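Local coordinates for dual specificity protein phosphatase 8 (Homo sapiens, PDB 4JMK) that probably dephosphorylates phosphotyrosine, phosphoserine and phosphothreonine in proteins and so negatively regulates mitogen-activated protein kinases, at residues 7-19 / 82-96. The protein carries 1 engineered substitution. Residues are numbered along the deposited sequence; the frame is centred on the assembly and turned at random.
Sequences LPHLYLGSQKDVL and CQVIVHSLAGISRSA. Engineered in segment 82-96: Ser88 (natural residue Cys). With SO4 (sulfate ion), chain C; SO4 (sulfate ion), chain D.
Val18 presses a methyl squarely onto one face of the His87 imidazole: CG1 sits 3.7 Å from the ring centroid, a CH-pi contact only 9° off the normal. The branch reaches the ring because CG1 lies between the backbone N and the carbonyl carbon (chi1 78°), while CG2 lies near CD2 of the ring and also touches CG2 of Ile85. In the ring plane, His87 ND1 donates to Ser88 O at 3.1 Å, which helps hold the ring's rotation. The Tyr11 ring offers an edge instead, to Val84 O and the aliphatic CG of Gln83. At the edge of the Arg94 guanidinium sits a sulfate, held by NE and NH2, with a second sulfate at NH1.

Strands 10-13 and 83-87 pair in parallel in the sheet; Tyr11 N meets Val84 O at 2.9 Å, and Tyr11 O receives Val86 N. Leu10, Leu12, Val84 and Val86 point to the face covered by helices 67-79 and 94-107, where branched apolar side chains suit burial; CD1 of Leu10 touches Val86 CG2 at 3.6 Å. Beyond the strands, Ser14 and Asp17 form a capping box on helix 15-18, and Gln15 N binds Leu89 O from above the carbonyl plane. Gly91 CA comes within 3.2 Å of Gly13 O, where a side chain would clash, and its positive phi (74°) also favours glycine.

With alanine at His87 the ring and its N-H are gone, which would probably open a gap beside Val18 and leave Ser88 O, without that donor, less firmly placed. The loop that follows is the phosphate-binding P-loop of the protein tyrosine phosphatases, and the engineered Ser88 replaces its predicted nucleophilic cysteine. Backbone N-H groups of Ala90, Ile92, Ser93 and Arg94 converge with the arginine on the sulfate, consistent with a cradle for substrate phosphate.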
# COMPACT_ATOMS: atom_id res chain seq x y z
N LEU A 7 -2.25 9.44 -3.83
CA LEU A 7 -3.37 9.76 -4.72
C LEU A 7 -4.43 10.41 -3.83
O LEU A 7 -4.30 10.35 -2.61
CB LEU A 7 -3.93 8.48 -5.35
CG LEU A 7 -2.94 7.60 -6.12
CD1 LEU A 7 -3.65 6.34 -6.62
CD2 LEU A 7 -2.35 8.36 -7.31
N PRO A 8 -5.47 11.04 -4.42
CA PRO A 8 -6.43 11.71 -3.54
C PRO A 8 -7.05 10.78 -2.49
O PRO A 8 -7.40 11.24 -1.41
CB PRO A 8 -7.51 12.23 -4.52
CG PRO A 8 -6.77 12.47 -5.78
CD PRO A 8 -5.72 11.35 -5.84
N HIS A 9 -7.17 9.49 -2.80
CA HIS A 9 -7.76 8.56 -1.83
C HIS A 9 -6.70 7.72 -1.13
O HIS A 9 -7.02 6.88 -0.31
CB HIS A 9 -8.78 7.65 -2.51
CG HIS A 9 -8.23 6.82 -3.63
ND1 HIS A 9 -7.74 7.38 -4.79
CD2 HIS A 9 -8.09 5.48 -3.77
CE1 HIS A 9 -7.33 6.41 -5.60
NE2 HIS A 9 -7.53 5.25 -5.00
N LEU A 10 -5.43 7.92 -1.46
CA LEU A 10 -4.39 7.00 -0.95
C LEU A 10 -3.20 7.72 -0.31
O LEU A 10 -2.46 8.47 -0.99
CB LEU A 10 -3.91 6.08 -2.09
CG LEU A 10 -2.77 5.12 -1.75
CD1 LEU A 10 -3.24 4.09 -0.74
CD2 LEU A 10 -2.29 4.43 -3.02
N TYR A 11 -3.02 7.47 0.99
CA TYR A 11 -1.90 7.99 1.77
C TYR A 11 -0.93 6.89 2.14
O TYR A 11 -1.33 5.72 2.29
CB TYR A 11 -2.41 8.62 3.07
CG TYR A 11 -3.18 9.90 2.86
CD1 TYR A 11 -4.50 9.86 2.45
CD2 TYR A 11 -2.59 11.14 3.10
CE1 TYR A 11 -5.22 11.03 2.26
CE2 TYR A 11 -3.30 12.31 2.91
CZ TYR A 11 -4.62 12.25 2.50
OH TYR A 11 -5.35 13.40 2.30
N LEU A 12 0.33 7.26 2.34
CA LEU A 12 1.38 6.33 2.75
C LEU A 12 2.09 6.93 3.98
O LEU A 12 2.49 8.09 3.96
CB LEU A 12 2.37 6.14 1.58
CG LEU A 12 3.53 5.16 1.71
CD1 LEU A 12 3.00 3.79 2.11
CD2 LEU A 12 4.29 5.08 0.38
N GLY A 13 2.21 6.16 5.05
CA GLY A 13 2.77 6.73 6.27
C GLY A 13 3.35 5.71 7.23
O GLY A 13 3.51 4.54 6.88
N SER A 14 3.66 6.18 8.44
CA SER A 14 4.34 5.38 9.47
C SER A 14 3.39 5.02 10.60
O SER A 14 2.26 5.53 10.67
CB SER A 14 5.49 6.18 10.07
OG SER A 14 5.00 7.31 10.78
N GLN A 15 3.86 4.17 11.51
CA GLN A 15 3.10 3.88 12.72
C GLN A 15 2.82 5.17 13.50
O GLN A 15 1.70 5.38 13.97
CB GLN A 15 3.85 2.88 13.62
CG GLN A 15 3.20 2.71 14.99
CD GLN A 15 3.84 1.63 15.82
OE1 GLN A 15 3.93 0.48 15.40
NE2 GLN A 15 4.32 1.99 17.01
N LYS A 16 3.82 6.04 13.62
CA LYS A 16 3.61 7.31 14.32
C LYS A 16 2.53 8.17 13.66
O LYS A 16 1.78 8.82 14.37
CB LYS A 16 4.91 8.10 14.46
CG LYS A 16 5.95 7.44 15.37
CD LYS A 16 7.04 8.42 15.80
CE LYS A 16 8.26 7.68 16.35
NZ LYS A 16 9.27 8.61 16.96
N ASP A 17 2.48 8.19 12.33
CA ASP A 17 1.40 8.88 11.62
C ASP A 17 0.02 8.33 11.98
O ASP A 17 -0.88 9.09 12.37
CB ASP A 17 1.58 8.77 10.10
CG ASP A 17 2.78 9.54 9.59
OD1 ASP A 17 3.15 10.55 10.22
OD2 ASP A 17 3.35 9.13 8.55
N VAL A 18 -0.17 7.02 11.83
CA VAL A 18 -1.50 6.42 11.93
C VAL A 18 -2.05 6.47 13.36
O VAL A 18 -3.27 6.43 13.56
CB VAL A 18 -1.50 4.96 11.39
CG1 VAL A 18 -0.91 4.00 12.42
CG2 VAL A 18 -2.92 4.53 11.03
N LEU A 19 -1.16 6.59 14.34
CA LEU A 19 -1.57 6.64 15.75
C LEU A 19 -1.79 8.07 16.24
O LEU A 19 -2.25 8.30 17.37
CB LEU A 19 -0.55 5.93 16.64
CG LEU A 19 -0.41 4.42 16.40
CD1 LEU A 19 0.65 3.82 17.33
CD2 LEU A 19 -1.75 3.72 16.60
N CYS A 82 -13.78 7.61 0.27
CA CYS A 82 -13.02 7.74 1.51
C CYS A 82 -11.52 7.68 1.23
O CYS A 82 -11.10 7.18 0.19
CB CYS A 82 -13.40 6.65 2.51
SG CYS A 82 -15.04 6.85 3.27
N GLN A 83 -10.72 8.16 2.18
CA GLN A 83 -9.27 8.06 2.07
C GLN A 83 -8.78 6.90 2.93
O GLN A 83 -9.33 6.66 4.01
CB GLN A 83 -8.59 9.36 2.53
CG GLN A 83 -8.95 10.58 1.69
CD GLN A 83 -10.19 11.27 2.21
OE1 GLN A 83 -10.14 11.95 3.24
NE2 GLN A 83 -11.31 11.08 1.52
N VAL A 84 -7.75 6.20 2.45
CA VAL A 84 -7.15 5.09 3.20
C VAL A 84 -5.68 5.41 3.38
O VAL A 84 -5.04 5.96 2.48
CB VAL A 84 -7.35 3.74 2.45
CG1 VAL A 84 -6.88 3.84 1.01
CG2 VAL A 84 -6.61 2.60 3.16
N ILE A 85 -5.14 5.10 4.56
CA ILE A 85 -3.71 5.18 4.74
C ILE A 85 -3.14 3.77 4.79
O ILE A 85 -3.67 2.88 5.49
CB ILE A 85 -3.30 5.98 5.99
CG1 ILE A 85 -1.77 6.06 6.11
CG2 ILE A 85 -3.88 5.37 7.23
CD1 ILE A 85 -1.30 6.74 7.37
N VAL A 86 -2.08 3.57 4.03
CA VAL A 86 -1.33 2.33 4.08
C VAL A 86 -0.07 2.64 4.88
O VAL A 86 0.65 3.59 4.57
CB VAL A 86 -0.92 1.87 2.69
CG1 VAL A 86 -0.24 0.52 2.78
CG2 VAL A 86 -2.14 1.77 1.82
N HIS A 87 0.19 1.85 5.92
CA HIS A 87 1.33 2.12 6.78
C HIS A 87 2.00 0.85 7.23
O HIS A 87 1.44 -0.25 7.14
CB HIS A 87 0.89 2.92 8.03
CG HIS A 87 0.25 2.08 9.08
ND1 HIS A 87 0.96 1.48 10.10
CD2 HIS A 87 -1.04 1.71 9.27
CE1 HIS A 87 0.14 0.79 10.87
NE2 HIS A 87 -1.09 0.91 10.38
N SER A 88 3.24 1.00 7.70
CA SER A 88 3.91 -0.06 8.42
C SER A 88 4.59 0.61 9.60
O SER A 88 4.07 1.60 10.12
CB SER A 88 4.89 -0.79 7.50
OG SER A 88 5.51 0.12 6.60
N LEU A 89 5.74 0.11 10.04
CA LEU A 89 6.41 0.75 11.16
C LEU A 89 6.96 2.11 10.75
O LEU A 89 6.63 3.14 11.35
CB LEU A 89 7.53 -0.14 11.71
CG LEU A 89 8.26 0.38 12.95
CD1 LEU A 89 7.27 0.70 14.05
CD2 LEU A 89 9.25 -0.64 13.44
N ALA A 90 7.78 2.11 9.70
CA ALA A 90 8.46 3.32 9.25
C ALA A 90 7.82 3.88 7.99
O ALA A 90 8.02 5.04 7.65
CB ALA A 90 9.95 3.02 9.00
N GLY A 91 7.08 3.03 7.28
CA GLY A 91 6.45 3.47 6.06
C GLY A 91 7.44 3.62 4.91
O GLY A 91 7.22 4.41 3.99
N ILE A 92 8.51 2.83 4.94
CA ILE A 92 9.49 2.91 3.84
C ILE A 92 9.71 1.63 3.03
O ILE A 92 10.42 1.66 2.03
CB ILE A 92 10.87 3.47 4.31
CG1 ILE A 92 11.65 2.43 5.12
CG2 ILE A 92 10.72 4.79 5.08
CD1 ILE A 92 13.01 2.95 5.58
N SER A 93 9.12 0.52 3.46
CA SER A 93 9.35 -0.77 2.78
C SER A 93 8.06 -1.57 2.52
O SER A 93 7.62 -1.68 1.38
CB SER A 93 10.33 -1.62 3.57
OG SER A 93 10.71 -2.78 2.84
N ARG A 94 7.49 -2.15 3.57
CA ARG A 94 6.29 -2.98 3.44
C ARG A 94 5.11 -2.21 2.85
O ARG A 94 4.56 -2.58 1.81
CB ARG A 94 5.90 -3.59 4.78
CG ARG A 94 6.82 -4.73 5.22
CD ARG A 94 6.61 -5.05 6.69
NE ARG A 94 7.10 -3.98 7.55
CZ ARG A 94 7.04 -4.00 8.88
NH1 ARG A 94 6.49 -5.04 9.50
NH2 ARG A 94 7.51 -2.98 9.59
N SER A 95 4.73 -1.12 3.51
CA SER A 95 3.64 -0.29 3.03
C SER A 95 3.96 0.36 1.69
O SER A 95 3.11 0.44 0.80
CB SER A 95 3.33 0.78 4.08
OG SER A 95 4.50 1.52 4.39
N ALA A 96 5.21 0.80 1.51
CA ALA A 96 5.59 1.45 0.26
C ALA A 96 5.38 0.49 -0.91
O ALA A 96 4.88 0.88 -1.97
CB ALA A 96 7.05 1.90 0.34
S SO4 C . 8.66 -0.61 6.96
O1 SO4 C . 8.19 -0.47 8.34
O2 SO4 C . 8.49 -2.01 6.57
O3 SO4 C . 10.06 -0.25 6.90
O4 SO4 C . 7.92 0.25 6.06
S SO4 D . 6.77 -7.23 12.69
O1 SO4 D . 6.58 -7.52 14.10
O2 SO4 D . 6.76 -8.49 11.96
O3 SO4 D . 8.06 -6.57 12.51
O4 SO4 D . 5.69 -6.36 12.20
O HOH W 1 6.71 5.11 13.20